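Local coordinates for transglutaminase-like enzymes, putative cysteine protease (Cytophaga hutchinsonii, PDB 3ISR) that is a putative cysteine protease of the transglutaminase-like superfamily, probably hydrolysing amide bonds by way of a nucleophilic cysteine, at the interface of chains A and B. Numbering follows the deposited sequence. Chains: chain A/B, Transglutaminase-like enzymes, putative cysteine protease.

The interface of chains A and B. Residues chain A 31, 60, 62, 250, 256, 258; chain B 111, 114-115, 118.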
ATOM      1  N   ILE A  31      23.117   2.504  18.169  1.00 13.70           N
ATOM      2  CA  ILE A  31      22.690   3.777  18.741  1.00 14.52           C
ATOM      3  C   ILE A  31      21.501   3.510  19.661  1.00 14.91           C
ATOM      4  O   ILE A  31      20.449   3.011  19.213  1.00 15.66           O
ATOM      5  CB  ILE A  31      22.305   4.828  17.671  1.00 14.29           C
ATOM      6  CG1 ILE A  31      23.450   4.985  16.656  1.00 14.20           C
ATOM      7  CG2 ILE A  31      22.027   6.198  18.354  1.00 15.33           C
ATOM      8  CD1 ILE A  31      23.133   5.942  15.510  1.00 13.21           C
ATOM      9  N   PHE A  60      25.405  11.618  22.481  1.00 16.36           N
ATOM     10  CA  PHE A  60      25.155  12.764  21.587  1.00 16.58           C
ATOM     11  C   PHE A  60      23.649  13.046  21.456  1.00 16.96           C
ATOM     12  O   PHE A  60      22.810  12.192  21.763  1.00 16.04           O
ATOM     13  CB  PHE A  60      25.763  12.513  20.191  1.00 16.33           C
ATOM     14  CG  PHE A  60      24.978  11.543  19.356  1.00 16.31           C
ATOM     15  CD1 PHE A  60      25.151  10.162  19.516  1.00 15.62           C
ATOM     16  CD2 PHE A  60      24.052  12.004  18.412  1.00 14.72           C
ATOM     17  CE1 PHE A  60      24.423   9.260  18.758  1.00 15.84           C
ATOM     18  CE2 PHE A  60      23.312  11.110  17.640  1.00 15.27           C
ATOM     19  CZ  PHE A  60      23.489   9.732  17.810  1.00 16.68           C
ATOM     20  N   TYR A  62      20.759  15.168  18.641  1.00 17.93           N
ATOM     21  CA  TYR A  62      20.477  15.937  17.434  1.00 17.40           C
ATOM     22  C   TYR A  62      20.414  17.413  17.814  1.00 18.04           C
ATOM     23  O   TYR A  62      20.289  17.748  19.000  1.00 16.92           O
ATOM     24  CB  TYR A  62      19.128  15.526  16.863  1.00 17.50           C
ATOM     25  CG  TYR A  62      18.994  14.071  16.426  1.00 18.01           C
ATOM     26  CD1 TYR A  62      20.117  13.278  16.161  1.00 17.82           C
ATOM     27  CD2 TYR A  62      17.732  13.516  16.224  1.00 20.56           C
ATOM     28  CE1 TYR A  62      19.981  11.951  15.752  1.00 19.18           C
ATOM     29  CE2 TYR A  62      17.581  12.201  15.790  1.00 21.53           C
ATOM     30  CZ  TYR A  62      18.718  11.427  15.556  1.00 20.95           C
ATOM     31  OH  TYR A  62      18.562  10.138  15.124  1.00 22.77           O
ATOM     32  N   ALA A 250      10.878   6.908  14.236  1.00 13.58           N
ATOM     33  CA  ALA A 250      12.137   7.009  13.478  1.00 14.47           C
ATOM     34  C   ALA A 250      13.135   7.916  14.210  1.00 14.93           C
ATOM     35  O   ALA A 250      14.350   7.775  14.048  1.00 15.06           O
ATOM     36  CB  ALA A 250      11.875   7.544  12.034  1.00 14.84           C
ATOM     37  N   SER A 256      19.018   1.434  17.517  1.00 16.53           N
ATOM     38  CA  SER A 256      19.255   1.376  16.093  1.00 16.77           C
ATOM     39  C   SER A 256      20.540   0.582  15.876  1.00 16.89           C
ATOM     40  O   SER A 256      21.582   0.912  16.437  1.00 16.85           O
ATOM     41  CB  SER A 256      19.366   2.782  15.502  1.00 16.55           C
ATOM     42  OG  SER A 256      18.113   3.442  15.619  1.00 18.20           O
ATOM     43  N   PHE A 258      23.308  -1.086  13.297  1.00 15.48           N
ATOM     44  CA  PHE A 258      23.950  -1.042  12.004  1.00 16.05           C
ATOM     45  C   PHE A 258      24.945  -2.190  11.939  1.00 16.74           C
ATOM     46  O   PHE A 258      26.086  -2.069  12.386  1.00 17.27           O
ATOM     47  CB  PHE A 258      24.628   0.313  11.793  1.00 15.43           C
ATOM     48  CG  PHE A 258      23.666   1.465  11.822  1.00 15.33           C
ATOM     49  CD1 PHE A 258      23.302   2.048  13.029  1.00 15.19           C
ATOM     50  CD2 PHE A 258      23.108   1.955  10.646  1.00 13.82           C
ATOM     51  CE1 PHE A 258      22.397   3.115  13.069  1.00 16.20           C
ATOM     52  CE2 PHE A 258      22.202   3.002  10.671  1.00 14.30           C
ATOM     53  CZ  PHE A 258      21.848   3.597  11.883  1.00 13.42           C
TER
ATOM     54  N   GLY B 111      26.592  14.294  15.071  1.00 15.88           N
ATOM     55  CA  GLY B 111      25.226  14.057  15.505  1.00 16.18           C
ATOM     56  C   GLY B 111      24.190  14.638  14.563  1.00 17.04           C
ATOM     57  O   GLY B 111      23.115  14.048  14.381  1.00 16.45           O
ATOM     58  N   ILE B 114      23.306  12.094  11.651  1.00 12.57           N
ATOM     59  CA  ILE B 114      22.618  10.845  12.002  1.00 12.93           C
ATOM     60  C   ILE B 114      21.155  10.773  11.546  1.00 13.26           C
ATOM     61  O   ILE B 114      20.747   9.739  11.039  1.00 13.48           O
ATOM     62  CB  ILE B 114      22.746  10.551  13.513  1.00 12.47           C
ATOM     63  CG1 ILE B 114      24.226  10.358  13.886  1.00 14.09           C
ATOM     64  CG2 ILE B 114      21.886   9.333  13.917  1.00 11.89           C
ATOM     65  CD1 ILE B 114      24.875   9.132  13.279  1.00 14.77           C
ATOM     66  N   PRO B 115      20.367  11.855  11.728  1.00 13.74           N
ATOM     67  CA  PRO B 115      18.948  11.776  11.338  1.00 14.24           C
ATOM     68  C   PRO B 115      18.731  11.367   9.881  1.00 14.11           C
ATOM     69  O   PRO B 115      17.705  10.766   9.560  1.00 14.34           O
ATOM     70  CB  PRO B 115      18.442  13.212  11.582  1.00 14.72           C
ATOM     71  CG  PRO B 115      19.320  13.721  12.659  1.00 14.35           C
ATOM     72  CD  PRO B 115      20.674  13.144  12.383  1.00 14.39           C
ATOM     73  N   PHE B 118      17.745   7.733   8.706  1.00 13.47           N
ATOM     74  CA  PHE B 118      16.456   7.153   9.104  1.00 13.66           C
ATOM     75  C   PHE B 118      15.346   7.358   8.089  1.00 13.96           C
ATOM     76  O   PHE B 118      15.395   8.309   7.302  1.00 13.77           O
ATOM     77  CB  PHE B 118      16.054   7.650  10.496  1.00 14.25           C
ATOM     78  CG  PHE B 118      16.986   7.148  11.557  1.00 16.28           C
ATOM     79  CD1 PHE B 118      16.882   5.847  12.020  1.00 19.28           C
ATOM     80  CD2 PHE B 118      18.026   7.945  12.009  1.00 17.76           C
ATOM     81  CE1 PHE B 118      17.789   5.347  12.995  1.00 21.88           C
ATOM     82  CE2 PHE B 118      18.930   7.477  12.966  1.00 16.39           C
ATOM     83  CZ  PHE B 118      18.818   6.184  13.459  1.00 18.25           C
TER
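The 3-10 helix 114-117 of chain B, with B:Gly111 before it and B:Phe118 after it, presses B:Ile114, B:Pro115 and B:Phe118 against A:Tyr62 and neighbouring residues of chain A in a two-fold symmetric contact between two copies of the transglutaminase-like protein; the structure alone does not show whether this pairing forms in solution. A:Phe60 and A:Tyr62 belong to the bacterial transglutaminase N-terminal region. No polar atom of one chain comes within bonding reach of the other here, so the patch holds by apolar packing and shape. B:Pro115 lies over one face of the A:Tyr62 ring, its CG 3.5 Å from the ring centroid in a CH-pi contact, and the two side chains run past each other in opposite directions. With CG anti to its carbonyl carbon (chi1 -62°), A:Tyr62 extends its phenol past B:Ile114, whose side chain it meets at about a right angle; B:Ile114 CG2 is 3.7 Å from A:Tyr62 CE1. The phenol oxygen OH ends 3.4 Å from CE2 of B:Phe118, a van der Waals approach. An alanine in place of A:Tyr62 would probably leave B:Pro115 without its aromatic platform and open a gap beside B:Ile114 and B:Phe118. B:Ile114 also spreads its other branch toward A:Phe60, CG1 lying 3.9 Å from ring atom CE2, while CG2 meets A:Ile31 CD1 tip to tip. The rim of the A:Phe60 ring reaches the B:Gly111 backbone, CD2 lying 3.7 Å from CA. At the other end, the B:Phe118 ring enters between A:Ser256, A:Ala250 and the A:Tyr62 hydroxyl. The carbonyl oxygen of A:Ala250 stands 3.6 Å above one face, displaced toward the rim, whereas CB of A:Ser256 lies at the edge in the ring plane. The A:Ser256 hydroxyl OG approaches CE1 of B:Phe118 at 3.3 Å. Within chain B, B:Ile114 CG2 and B:Pro115 CA also border the phenyl edge.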